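Local coordinates for protein ECXA (Escherichia coli, PDB 4L63) that binds zinc and is probably a metallopeptidase of the metzincin type, at residues 23-28 with 236-241; 32-37 with 77-82; 42-47 with 122-127; 194-199 with 209-214. All blocks are in the same frame, centred on the assembly; numbering follows the deposited sequence.

Contact 1. Residues 23-28 with 236-241; sequences YNITSI and VMRRGG
Two helix ends meet here: Asn-24, the N-cap of helix 25-29, and the first-turn residues Ile-25 and Thr-26 abut Met-237 and Arg-238 in the last turn of helix 228-239. Late-turn carbonyls of one helix take donors from the start of the other. Ile-25 N bonds to Met-237 O at 2.8 Å and nearly straight (167°), while Thr-26 OG1 donates to Arg-238 O at 2.7 Å, lying in the carbonyl plane on a lone pair. A water accepts from Asn-24 ND2 and donates to Arg-238 O, giving that oxygen a second donor. Asn-24 itself turns inward to its own helix: with CG anti to the backbone N (chi1 -171°), OD1 receives Ser-27 N at 3.0 Å from above its carbonyl plane, and Thr-26 N more weakly. Ile-25 sets CG1 3.3 Å from Met-237 O, and its CD1 lies 3.7 Å from CG of Arg-238. The bent Met-237 chain brings CE to 3.2 Å from Tyr-23 O. Gly-240, where the chain leaves the helix with positive phi, has its CA 4.3 Å from Asn-24 CA. Beyond the junction, Met-237 packs on Leu-22 of strand 21-22, whose backbone bonds to Gly-241, and Tyr-23 OH bonds to His-180 O. Arg-239 touches helix 246-249, and Arg-238 touches Ile-76 in the loop leading to strand 78-80.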
loop_
_atom_site.group_PDB
_atom_site.type_symbol
_atom_site.label_atom_id
_atom_site.label_comp_id
_atom_site.label_asym_id
_atom_site.label_seq_id
_atom_site.Cartn_x
_atom_site.Cartn_y
_atom_site.Cartn_z
ATOM N N TYR A 23 15.603 -9.592 16.647
ATOM C CA TYR A 23 16.900 -9.257 17.213
ATOM C C TYR A 23 17.254 -7.810 16.867
ATOM O O TYR A 23 16.975 -7.315 15.772
ATOM C CB TYR A 23 17.976 -10.237 16.734
ATOM C CG TYR A 23 17.909 -11.564 17.461
ATOM C CD1 TYR A 23 18.431 -11.699 18.744
ATOM C CD2 TYR A 23 17.305 -12.675 16.880
ATOM C CE1 TYR A 23 18.363 -12.901 19.425
ATOM C CE2 TYR A 23 17.231 -13.886 17.555
ATOM C CZ TYR A 23 17.764 -13.991 18.830
ATOM O OH TYR A 23 17.700 -15.189 19.512
ATOM N N ASN A 24 17.822 -7.126 17.847
ATOM C CA ASN A 24 18.203 -5.731 17.724
ATOM C C ASN A 24 19.694 -5.654 17.439
ATOM O O ASN A 24 20.503 -5.856 18.348
ATOM C CB ASN A 24 17.850 -4.989 19.014
ATOM C CG ASN A 24 18.004 -3.488 18.897
ATOM O OD1 ASN A 24 18.944 -2.989 18.286
ATOM N ND2 ASN A 24 17.079 -2.758 19.504
ATOM N N ILE A 25 20.070 -5.373 16.193
ATOM C CA ILE A 25 21.487 -5.414 15.833
ATOM C C ILE A 25 22.246 -4.211 16.402
ATOM O O ILE A 25 23.476 -4.220 16.463
ATOM C CB ILE A 25 21.699 -5.493 14.301
ATOM C CG1 ILE A 25 21.178 -4.241 13.595
ATOM C CG2 ILE A 25 21.063 -6.769 13.730
ATOM C CD1 ILE A 25 21.626 -4.141 12.150
ATOM N N THR A 26 21.517 -3.188 16.838
ATOM C CA THR A 26 22.143 -2.073 17.541
ATOM C C THR A 26 22.550 -2.533 18.938
ATOM O O THR A 26 23.651 -2.242 19.400
ATOM C CB THR A 26 21.212 -0.844 17.648
ATOM O OG1 THR A 26 20.902 -0.353 16.337
ATOM C CG2 THR A 26 21.886 0.273 18.447
ATOM N N SER A 27 21.657 -3.261 19.603
ATOM C CA SER A 27 21.950 -3.818 20.922
ATOM C C SER A 27 23.030 -4.892 20.846
ATOM O O SER A 27 23.879 -5.000 21.731
ATOM C CB SER A 27 20.689 -4.409 21.552
ATOM O OG SER A 27 19.643 -3.459 21.601
ATOM N N ILE A 28 22.988 -5.689 19.782
ATOM C CA ILE A 28 23.898 -6.817 19.632
ATOM C C ILE A 28 25.326 -6.370 19.312
ATOM O O ILE A 28 26.280 -6.851 19.924
ATOM C CB ILE A 28 23.402 -7.793 18.536
ATOM C CG1 ILE A 28 22.123 -8.499 18.994
ATOM C CG2 ILE A 28 24.467 -8.823 18.215
ATOM C CD1 ILE A 28 21.429 -9.308 17.895
ATOM N N VAL A 236 14.596 -1.903 10.336
ATOM C CA VAL A 236 13.808 -2.600 11.341
ATOM C C VAL A 236 14.715 -3.349 12.322
ATOM O O VAL A 236 14.525 -3.260 13.539
ATOM C CB VAL A 236 12.819 -3.583 10.693
ATOM C CG1 VAL A 236 12.165 -4.453 11.750
ATOM C CG2 VAL A 236 11.757 -2.804 9.903
ATOM N N MET A 237 15.711 -4.059 11.790
ATOM C CA MET A 237 16.626 -4.852 12.617
ATOM C C MET A 237 17.490 -3.958 13.496
ATOM O O MET A 237 17.996 -4.407 14.524
ATOM C CB MET A 237 17.529 -5.743 11.759
ATOM C CG MET A 237 16.783 -6.768 10.887
ATOM S SD MET A 237 15.509 -7.709 11.757
ATOM C CE MET A 237 16.496 -8.668 12.907
ATOM N N ARG A 238 17.672 -2.704 13.089
ATOM C CA ARG A 238 18.438 -1.753 13.903
ATOM C C ARG A 238 17.657 -1.290 15.124
ATOM O O ARG A 238 18.248 -0.855 16.102
ATOM C CB ARG A 238 18.859 -0.527 13.091
ATOM C CG ARG A 238 19.964 -0.783 12.098
ATOM C CD ARG A 238 20.271 0.468 11.306
ATOM N NE ARG A 238 20.687 1.576 12.160
ATOM C CZ ARG A 238 20.332 2.841 11.964
ATOM N NH1 ARG A 238 19.546 3.161 10.944
ATOM N NH2 ARG A 238 20.759 3.785 12.790
ATOM N N ARG A 239 16.331 -1.369 15.079
ATOM C CA ARG A 239 15.550 -0.917 16.226
ATOM C C ARG A 239 14.874 -2.083 16.941
ATOM O O ARG A 239 14.433 -1.946 18.081
ATOM C CB ARG A 239 14.511 0.127 15.806
ATOM C CG ARG A 239 13.380 -0.398 14.952
ATOM C CD ARG A 239 12.313 0.674 14.789
ATOM N NE ARG A 239 11.190 0.211 13.980
ATOM C CZ ARG A 239 11.120 0.331 12.659
ATOM N NH1 ARG A 239 12.110 0.908 11.985
ATOM N NH2 ARG A 239 10.057 -0.122 12.011
ATOM N N GLY A 240 14.813 -3.230 16.272
ATOM C CA GLY A 240 14.239 -4.427 16.859
ATOM C C GLY A 240 12.798 -4.237 17.287
ATOM O O GLY A 240 12.045 -3.499 16.654
ATOM N N GLY A 241 12.418 -4.894 18.376
ATOM C CA GLY A 241 11.052 -4.830 18.863
ATOM C C GLY A 241 10.232 -6.027 18.420
ATOM O O GLY A 241 10.777 -7.012 17.920
HETATM O O HOH W 1 17.519 0.323 18.946
#

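Contact 2. Residues 32-37 with 77-82; sequences VINYTV and RVQQVS
Tyr-35 lays its ring across Gln-80 within a parallel strand pair, 33-36 beside 78-80, at one edge of the five-stranded mixed sheet whose 2-1-3-5-4 order is that of metzincins. Helix 60-70 lies between the two strands in sequence and covers the face that carries Tyr-35 and Val-78, as in a beta-alpha-beta crossover interrupted by a hairpin. The Tyr-35 CG sits between its backbone N and carbonyl carbon (chi1 68°), and the ring leans over the neighbouring strand. Gln-80 CA stands over the ring face, 4.0 Å from the centroid and 16° off the normal, a CH-pi contact. Gln-80 CG approaches Tyr-35 CE2 to 3.5 Å as the two side chains pass obliquely, and Val-78 CB meets the ring edge 3.9 Å from CE1. On the same face Ile-33 CB touches Val-78 CG1; Phe-68 lies against Tyr-35 and Val-78, and Ile-33 packs on Val-91 and Leu-166. On the other face Asn-34 and Gln-79 lie side by side, pointing the same way, their amide planes 20° apart. Four backbone bonds fix the parallel register: Ile-33 N to Arg-77 O, Gln-79 N to Ile-33 O, Tyr-35 N to Gln-79 O and Val-81 N to Tyr-35 O, the last at 2.7 Å. The Gln-80 side chain crosses Val-37 at about a right angle; its NE2, bonded to Ser-61 OG, lies 3.4 Å from Val-37 CB.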
loop_
_atom_site.group_PDB
_atom_site.type_symbol
_atom_site.label_atom_id
_atom_site.label_comp_id
_atom_site.label_asym_id
_atom_site.label_seq_id
_atom_site.Cartn_x
_atom_site.Cartn_y
_atom_site.Cartn_z
ATOM N N VAL A 32 27.998 1.067 16.613
ATOM C CA VAL A 32 28.938 0.903 15.505
ATOM C C VAL A 32 29.376 -0.558 15.371
ATOM O O VAL A 32 29.721 -1.205 16.363
ATOM C CB VAL A 32 30.182 1.800 15.691
ATOM C CG1 VAL A 32 30.811 1.564 17.056
ATOM C CG2 VAL A 32 31.189 1.553 14.575
ATOM N N ILE A 33 29.351 -1.089 14.151
ATOM C CA ILE A 33 29.688 -2.496 13.957
ATOM C C ILE A 33 31.189 -2.700 13.741
ATOM O O ILE A 33 31.730 -2.418 12.666
ATOM C CB ILE A 33 28.894 -3.109 12.784
ATOM C CG1 ILE A 33 27.401 -3.115 13.128
ATOM C CG2 ILE A 33 29.386 -4.515 12.472
ATOM C CD1 ILE A 33 26.522 -3.765 12.072
ATOM N N ASN A 34 31.846 -3.193 14.785
ATOM C CA ASN A 34 33.274 -3.445 14.759
ATOM C C ASN A 34 33.542 -4.804 14.124
ATOM O O ASN A 34 32.926 -5.790 14.509
ATOM C CB ASN A 34 33.815 -3.395 16.187
ATOM C CG ASN A 34 34.140 -1.989 16.643
ATOM O OD1 ASN A 34 34.228 -1.059 15.840
ATOM N ND2 ASN A 34 34.219 -1.811 17.954
ATOM N N TYR A 35 34.440 -4.871 13.150
ATOM C CA TYR A 35 34.685 -6.153 12.495
ATOM C C TYR A 35 36.146 -6.393 12.127
ATOM O O TYR A 35 36.888 -5.450 11.851
ATOM C CB TYR A 35 33.809 -6.277 11.250
ATOM C CG TYR A 35 34.170 -5.333 10.129
ATOM C CD1 TYR A 35 33.651 -4.042 10.088
ATOM C CD2 TYR A 35 35.005 -5.738 9.098
ATOM C CE1 TYR A 35 33.970 -3.179 9.060
ATOM C CE2 TYR A 35 35.330 -4.881 8.068
ATOM C CZ TYR A 35 34.808 -3.605 8.050
ATOM O OH TYR A 35 35.127 -2.749 7.023
ATOM N N THR A 36 36.547 -7.663 12.126
ATOM C CA THR A 36 37.920 -8.037 11.792
ATOM C C THR A 36 38.005 -8.706 10.420
ATOM O O THR A 36 37.129 -9.489 10.043
ATOM C CB THR A 36 38.527 -8.987 12.850
ATOM O OG1 THR A 36 37.966 -10.298 12.709
ATOM C CG2 THR A 36 38.274 -8.468 14.260
ATOM N N VAL A 37 39.061 -8.381 9.675
ATOM C CA VAL A 37 39.307 -8.978 8.363
ATOM C C VAL A 37 40.791 -9.315 8.179
ATOM O O VAL A 37 41.628 -8.421 8.072
ATOM C CB VAL A 37 38.861 -8.048 7.213
ATOM C CG1 VAL A 37 39.207 -8.665 5.870
ATOM C CG2 VAL A 37 37.369 -7.766 7.294
ATOM N N ARG A 77 26.569 1.915 10.795
ATOM C CA ARG A 77 27.906 2.490 10.686
ATOM C C ARG A 77 28.942 1.501 11.180
ATOM O O ARG A 77 28.726 0.785 12.159
ATOM C CB ARG A 77 28.008 3.811 11.454
ATOM C CG ARG A 77 27.188 4.928 10.830
ATOM C CD ARG A 77 27.315 6.220 11.608
ATOM N NE ARG A 77 26.780 6.085 12.960
ATOM C CZ ARG A 77 27.531 5.949 14.048
ATOM N NH1 ARG A 77 28.855 5.935 13.949
ATOM N NH2 ARG A 77 26.959 5.828 15.238
ATOM N N VAL A 78 30.064 1.449 10.474
ATOM C CA VAL A 78 31.087 0.461 10.771
ATOM C C VAL A 78 32.491 0.967 10.868
ATOM O O VAL A 78 32.794 2.125 10.584
ATOM C CB VAL A 78 31.140 -0.645 9.722
ATOM C CG1 VAL A 78 29.799 -1.310 9.584
ATOM C CG2 VAL A 78 31.577 -0.061 8.383
ATOM N N GLN A 79 33.352 0.018 11.190
ATOM C CA GLN A 79 34.733 0.305 11.462
ATOM C C GLN A 79 35.529 -0.981 11.538
ATOM O O GLN A 79 35.253 -1.859 12.361
ATOM C CB GLN A 79 34.831 1.083 12.755
ATOM C CG GLN A 79 36.214 1.513 13.126
ATOM C CD GLN A 79 36.175 2.298 14.396
ATOM O OE1 GLN A 79 35.707 1.801 15.419
ATOM N NE2 GLN A 79 36.631 3.544 14.342
ATOM N N GLN A 80 36.507 -1.089 10.651
ATOM C CA GLN A 80 37.377 -2.242 10.631
ATOM C C GLN A 80 38.305 -2.192 11.835
ATOM O O GLN A 80 38.901 -1.156 12.137
ATOM C CB GLN A 80 38.177 -2.285 9.337
ATOM C CG GLN A 80 38.498 -3.684 8.891
ATOM C CD GLN A 80 39.403 -3.720 7.690
ATOM O OE1 GLN A 80 40.244 -2.841 7.500
ATOM N NE2 GLN A 80 39.193 -4.710 6.833
ATOM N N VAL A 81 38.406 -3.319 12.527
ATOM C CA VAL A 81 39.254 -3.430 13.698
ATOM C C VAL A 81 40.225 -4.591 13.535
ATOM O O VAL A 81 39.815 -5.735 13.330
ATOM C CB VAL A 81 38.423 -3.622 14.974
ATOM C CG1 VAL A 81 39.336 -3.905 16.148
ATOM C CG2 VAL A 81 37.594 -2.384 15.242
ATOM N N SER A 82 41.514 -4.269 13.615
ATOM C CA SER A 82 42.587 -5.239 13.440
ATOM C C SER A 82 42.414 -6.435 14.373
ATOM O O SER A 82 41.875 -6.302 15.472
ATOM C CB SER A 82 43.946 -4.569 13.678
ATOM O OG SER A 82 44.969 -5.205 12.937
#

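Contact 3. Residues 42-47 with 122-127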
loop_
_atom_site.group_PDB
_atom_site.type_symbol
_atom_site.label_atom_id
_atom_site.label_comp_id
_atom_site.label_asym_id
_atom_site.label_seq_id
_atom_site.Cartn_x
_atom_site.Cartn_y
_atom_site.Cartn_z
ATOM N N ILE A 42 42.368 -12.603 -1.383
ATOM C CA ILE A 42 41.754 -13.890 -1.675
ATOM C C ILE A 42 42.313 -14.475 -2.973
ATOM O O ILE A 42 42.388 -13.787 -3.998
ATOM C CB ILE A 42 40.221 -13.767 -1.755
ATOM C CG1 ILE A 42 39.616 -13.830 -0.353
ATOM C CG2 ILE A 42 39.638 -14.879 -2.581
ATOM C CD1 ILE A 42 38.100 -13.851 -0.351
ATOM N N THR A 43 42.730 -15.740 -2.910
ATOM C CA THR A 43 43.247 -16.442 -4.081
ATOM C C THR A 43 42.276 -17.544 -4.527
ATOM O O THR A 43 42.396 -18.694 -4.110
ATOM C CB THR A 43 44.644 -17.058 -3.817
ATOM O OG1 THR A 43 45.568 -16.011 -3.502
ATOM C CG2 THR A 43 45.150 -17.772 -5.074
ATOM N N ILE A 44 41.289 -17.144 -5.329
ATOM C CA ILE A 44 40.431 -18.023 -6.130
ATOM C C ILE A 44 41.029 -18.205 -7.514
ATOM O O ILE A 44 41.392 -17.203 -8.089
ATOM C CB ILE A 44 39.030 -17.399 -6.396
ATOM C CG1 ILE A 44 38.412 -16.789 -5.145
ATOM C CG2 ILE A 44 38.107 -18.424 -7.001
ATOM C CD1 ILE A 44 37.412 -15.705 -5.448
ATOM N N ASN A 45 41.082 -19.430 -8.067
ATOM C CA ASN A 45 41.041 -19.665 -9.553
ATOM C C ASN A 45 40.591 -21.038 -10.079
ATOM O O ASN A 45 40.935 -22.084 -9.538
ATOM C CB ASN A 45 42.384 -19.366 -10.267
ATOM C CG ASN A 45 43.494 -20.247 -9.822
ATOM O OD1 ASN A 45 43.370 -20.934 -8.819
ATOM N ND2 ASN A 45 44.610 -20.193 -10.510
ATOM N N THR A 46 39.872 -20.982 -11.204
ATOM C CA THR A 46 39.226 -22.144 -11.828
ATOM C C THR A 46 39.919 -22.624 -13.116
ATOM O O THR A 46 40.782 -21.935 -13.664
ATOM C CB THR A 46 37.762 -21.824 -12.172
ATOM O OG1 THR A 46 37.103 -23.026 -12.581
ATOM C CG2 THR A 46 37.727 -20.845 -13.332
ATOM N N ILE A 47 39.531 -23.807 -13.590
ATOM C CA ILE A 47 40.021 -24.334 -14.864
ATOM C C ILE A 47 38.835 -24.575 -15.815
ATOM O O ILE A 47 37.808 -25.126 -15.412
ATOM C CB ILE A 47 40.849 -25.647 -14.681
ATOM C CG1 ILE A 47 42.164 -25.395 -13.924
ATOM C CG2 ILE A 47 41.199 -26.263 -16.025
ATOM C CD1 ILE A 47 42.058 -25.320 -12.411
ATOM N N SER A 122 35.367 -23.838 -2.667
ATOM C CA SER A 122 34.081 -23.905 -3.361
ATOM C C SER A 122 34.067 -22.991 -4.585
ATOM O O SER A 122 33.561 -23.374 -5.640
ATOM C CB SER A 122 32.928 -23.537 -2.419
ATOM O OG SER A 122 32.567 -24.634 -1.596
ATOM N N PHE A 123 34.624 -21.791 -4.444
ATOM C CA PHE A 123 34.728 -20.865 -5.569
ATOM C C PHE A 123 35.547 -21.469 -6.708
ATOM O O PHE A 123 35.103 -21.492 -7.852
ATOM C CB PHE A 123 35.338 -19.534 -5.122
ATOM C CG PHE A 123 34.316 -18.518 -4.688
ATOM C CD1 PHE A 123 33.906 -18.449 -3.370
ATOM C CD2 PHE A 123 33.755 -17.643 -5.604
ATOM C CE1 PHE A 123 32.963 -17.522 -2.965
ATOM C CE2 PHE A 123 32.810 -16.715 -5.207
ATOM C CZ PHE A 123 32.413 -16.655 -3.885
ATOM N N ASN A 124 36.731 -21.979 -6.382
ATOM C CA ASN A 124 37.607 -22.608 -7.370
ATOM C C ASN A 124 36.921 -23.714 -8.173
ATOM O O ASN A 124 37.301 -24.000 -9.308
ATOM C CB ASN A 124 38.852 -23.173 -6.681
ATOM C CG ASN A 124 39.695 -22.098 -6.029
ATOM O OD1 ASN A 124 40.004 -21.084 -6.646
ATOM N ND2 ASN A 124 40.067 -22.313 -4.773
ATOM N N ARG A 125 35.899 -24.317 -7.574
ATOM C CA ARG A 125 35.198 -25.455 -8.158
ATOM C C ARG A 125 33.906 -25.071 -8.880
ATOM O O ARG A 125 33.684 -25.483 -10.021
ATOM C CB ARG A 125 34.894 -26.481 -7.062
ATOM C CG ARG A 125 34.068 -27.688 -7.489
ATOM C CD ARG A 125 34.770 -28.550 -8.525
ATOM N NE ARG A 125 33.977 -29.730 -8.864
ATOM C CZ ARG A 125 33.022 -29.760 -9.789
ATOM N NH1 ARG A 125 32.724 -28.668 -10.483
ATOM N NH2 ARG A 125 32.360 -30.887 -10.018
ATOM N N ILE A 126 33.055 -24.284 -8.223
ATOM C CA ILE A 126 31.703 -24.062 -8.734
ATOM C C ILE A 126 31.347 -22.612 -9.088
ATOM O O ILE A 126 30.175 -22.317 -9.317
ATOM C CB ILE A 126 30.634 -24.564 -7.719
ATOM C CG1 ILE A 126 30.569 -23.654 -6.489
ATOM C CG2 ILE A 126 30.902 -26.003 -7.306
ATOM C CD1 ILE A 126 29.423 -23.973 -5.547
ATOM N N VAL A 127 32.325 -21.710 -9.155
ATOM C CA VAL A 127 31.997 -20.301 -9.407
ATOM C C VAL A 127 31.538 -20.058 -10.849
ATOM O O VAL A 127 30.751 -19.145 -11.105
ATOM C CB VAL A 127 33.185 -19.353 -9.096
ATOM C CG1 VAL A 127 34.245 -19.443 -10.165
ATOM C CG2 VAL A 127 32.701 -17.915 -8.969
#
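Thr-46 OG1 bonds weakly to Asn-124 O, 3.4 Å away, a carbonyl in the last turn of helix 120-126. The hydroxyl is placed anti to its own backbone N (chi1 -171°), and the Thr-46 and Asn-124 CA atoms come within 4.8 Å, the closest CA pair between the two segments. From the same helical residue the side chain reaches back to the residues at the end of the strand, its amide turned 76° from that of Asn-45. Asn-124 OD1 is modelled so close to Asn-45 N that the exact geometry of that bond is doubtful, although the pairing of a side-chain oxygen with a backbone N-H is plausible. One residue earlier on each segment the contact is apolar. Ile-44 CG2 touches Phe-123 CB at 3.5 Å, and Ile-44 CD1 comes 4.1 Å from CD2 of the ring as the side chains cross. The segment axes of strand 42-44 and helix 122-126 run 27° apart, 8.6 Å at their closest. Ile-44 and Phe-123 both rest on Leu-154 of helix 146-165, the helix that carries the zinc ligands His-160 and His-164. Phe-123 also packs on Ile-118 of strand 115-119, joining the small 41-44/56-59 hairpin to the main sheet and the zinc-binding helix.

Contact 4. Residues 194-199 with 209-214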
loop_
_atom_site.group_PDB
_atom_site.type_symbol
_atom_site.label_atom_id
_atom_site.label_comp_id
_atom_site.label_asym_id
_atom_site.label_seq_id
_atom_site.Cartn_x
_atom_site.Cartn_y
_atom_site.Cartn_z
ATOM N N GLN A 194 10.778 -2.263 -7.526
ATOM C CA GLN A 194 12.165 -2.285 -7.079
ATOM C C GLN A 194 12.837 -3.568 -7.580
ATOM O O GLN A 194 12.167 -4.489 -8.062
ATOM C CB GLN A 194 12.254 -2.209 -5.549
ATOM C CG GLN A 194 11.352 -3.217 -4.836
ATOM C CD GLN A 194 11.359 -3.062 -3.326
ATOM O OE1 GLN A 194 12.300 -3.481 -2.641
ATOM N NE2 GLN A 194 10.321 -2.422 -2.798
ATOM N N ALA A 195 14.152 -3.633 -7.444
ATOM C CA ALA A 195 14.909 -4.821 -7.838
ATOM C C ALA A 195 14.624 -5.986 -6.895
ATOM O O ALA A 195 14.197 -5.774 -5.761
ATOM C CB ALA A 195 16.402 -4.508 -7.858
ATOM N N PRO A 196 14.855 -7.227 -7.357
ATOM C CA PRO A 196 14.777 -8.350 -6.411
ATOM C C PRO A 196 15.735 -8.187 -5.230
ATOM O O PRO A 196 16.797 -7.559 -5.359
ATOM C CB PRO A 196 15.166 -9.570 -7.265
ATOM C CG PRO A 196 15.854 -8.999 -8.482
ATOM C CD PRO A 196 15.182 -7.672 -8.723
ATOM N N SER A 197 15.352 -8.739 -4.082
ATOM C CA SER A 197 16.203 -8.713 -2.898
ATOM C C SER A 197 17.506 -9.460 -3.167
ATOM O O SER A 197 17.527 -10.446 -3.894
ATOM C CB SER A 197 15.477 -9.334 -1.703
ATOM O OG SER A 197 16.320 -9.411 -0.565
ATOM N N ILE A 198 18.593 -8.977 -2.580
ATOM C CA ILE A 198 19.865 -9.665 -2.676
ATOM C C ILE A 198 19.902 -10.804 -1.647
ATOM O O ILE A 198 20.858 -11.582 -1.591
ATOM C CB ILE A 198 21.039 -8.680 -2.475
ATOM C CG1 ILE A 198 22.355 -9.294 -2.977
ATOM C CG2 ILE A 198 21.090 -8.190 -1.028
ATOM C CD1 ILE A 198 23.474 -8.289 -3.167
ATOM N N MET A 199 18.836 -10.915 -0.853
ATOM C CA MET A 199 18.716 -12.011 0.114
ATOM C C MET A 199 17.807 -13.129 -0.389
ATOM O O MET A 199 17.299 -13.922 0.410
ATOM C CB MET A 199 18.192 -11.499 1.454
ATOM C CG MET A 199 18.998 -10.350 2.026
ATOM S SD MET A 199 20.741 -10.800 2.207
ATOM C CE MET A 199 20.649 -12.135 3.418
ATOM N N ASP A 209 20.281 -13.725 -12.605
ATOM C CA ASP A 209 19.220 -13.972 -13.566
ATOM C C ASP A 209 17.951 -13.191 -13.213
ATOM O O ASP A 209 17.312 -12.615 -14.088
ATOM C CB ASP A 209 18.916 -15.468 -13.642
ATOM C CG ASP A 209 18.070 -15.829 -14.846
ATOM O OD1 ASP A 209 18.375 -15.343 -15.959
ATOM O OD2 ASP A 209 17.100 -16.598 -14.680
ATOM N N ARG A 210 17.585 -13.173 -11.933
ATOM C CA ARG A 210 16.406 -12.424 -11.517
ATOM C C ARG A 210 16.636 -10.921 -11.669
ATOM O O ARG A 210 15.730 -10.189 -12.068
ATOM C CB ARG A 210 16.016 -12.757 -10.070
ATOM C CG ARG A 210 15.705 -14.233 -9.831
ATOM C CD ARG A 210 14.842 -14.799 -10.946
ATOM N NE ARG A 210 13.566 -14.101 -11.060
ATOM C CZ ARG A 210 12.798 -14.119 -12.144
ATOM N NH1 ARG A 210 13.187 -14.789 -13.225
ATOM N NH2 ARG A 210 11.649 -13.454 -12.155
ATOM N N LEU A 211 17.849 -10.466 -11.362
ATOM C CA LEU A 211 18.170 -9.046 -11.470
ATOM C C LEU A 211 18.139 -8.602 -12.929
ATOM O O LEU A 211 17.635 -7.524 -13.254
ATOM C CB LEU A 211 19.538 -8.747 -10.852
ATOM C CG LEU A 211 19.933 -7.268 -10.833
ATOM C CD1 LEU A 211 18.863 -6.450 -10.128
ATOM C CD2 LEU A 211 21.292 -7.065 -10.179
ATOM N N SER A 212 18.676 -9.442 -13.809
ATOM C CA SER A 212 18.654 -9.169 -15.242
ATOM C C SER A 212 17.231 -9.138 -15.779
ATOM O O SER A 212 16.883 -8.287 -16.593
ATOM C CB SER A 212 19.470 -10.213 -15.997
ATOM O OG SER A 212 19.230 -10.122 -17.389
ATOM N N HIS A 213 16.420 -10.081 -15.310
ATOM C CA HIS A 213 15.015 -10.174 -15.681
ATOM C C HIS A 213 14.308 -8.861 -15.356
ATOM O O HIS A 213 13.457 -8.395 -16.115
ATOM C CB HIS A 213 14.371 -11.360 -14.954
ATOM C CG HIS A 213 12.970 -11.668 -15.385
ATOM N ND1 HIS A 213 11.870 -11.004 -14.884
ATOM C CD2 HIS A 213 12.489 -12.586 -16.257
ATOM C CE1 HIS A 213 10.774 -11.495 -15.432
ATOM N NE2 HIS A 213 11.121 -12.456 -16.272
ATOM N N TYR A 214 14.697 -8.257 -14.237
ATOM C CA TYR A 214 14.134 -6.984 -13.795
ATOM C C TYR A 214 14.657 -5.803 -14.611
ATOM O O TYR A 214 13.895 -4.919 -14.999
ATOM C CB TYR A 214 14.437 -6.770 -12.312
ATOM C CG TYR A 214 14.259 -5.352 -11.813
ATOM C CD1 TYR A 214 12.990 -4.816 -11.616
ATOM C CD2 TYR A 214 15.357 -4.563 -11.499
ATOM C CE1 TYR A 214 12.823 -3.521 -11.143
ATOM C CE2 TYR A 214 15.200 -3.269 -11.024
ATOM C CZ TYR A 214 13.931 -2.756 -10.848
ATOM O OH TYR A 214 13.770 -1.474 -10.375
#
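Ala-195 sits over one face of the Tyr-214 ring, at the foot of a segment that runs up into the Met-turn: Met-199, by its position and sequence, is probably the methionine that underlies the zinc site in metzincins. The Ala-195 CA stands 3.7 Å from the ring centroid and 16° off the normal, in a CH-pi contact. Ala-195 CB touches Tyr-214 CE2 at 3.6 Å, and Ala-195 N lies over the same ring 3.5 Å from Tyr-214 CZ. Tyr-214 CG is anti to its backbone N (chi1 164°), which sends the ring off the helix on this side, and Gln-194 O approaches it obliquely, 3.3 Å from Tyr-214 CE1. Pro-196 covers the neighbouring turn of helix 207-215. Its CG rests 3.8 Å from Arg-210 O, and its CD 3.8 Å from Tyr-214 CB, while Leu-211 CD1 meets Ala-195 CB at 3.9 Å. The contact is one of van der Waals and CH-pi touches, in which backbone N and O atoms also lie against the ring and the proline; hydrogen-bonding partners are found outside the two segments. Near the N terminus, Thr-5 OG1 bonds to Gln-194 O and Glu-9 pairs with Arg-210 in a salt bridge. Further along, Met-199 packs on His-160 and His-164, and Ile-198 O bonds to His-160 ND1, which would orient that zinc ligand. Asp-230 of helix 228-239 holds both Ser-197 OG and Ile-198 N. Ser-197 forms an ST turn, its OG accepting from Met-199 N at 2.9 Å and 157°.

Overall arrangement
From the N terminus, residues 23-28 open the widest loop: contact 1 closes it only at 236-241, and the other three contacts all lie within it along the chain. The next segments, 32-37 and 42-47, open contacts 2 and 3, which cross: contact 2 closes at 77-82, after contact 3 has opened, and contact 3 closes at 122-127. Contact 4 follows in series as a short loop. Contact 1 joins the start of helix 25-29 to the end of helix 228-239, contact 2 builds the edge of the main sheet, contact 3 fastens the hairpin to helix 120-126, and contact 4 packs the segment leading to the probable Met-turn on helix 207-215. Contacts 1 and 3 lie on opposite sides of the chain's centre.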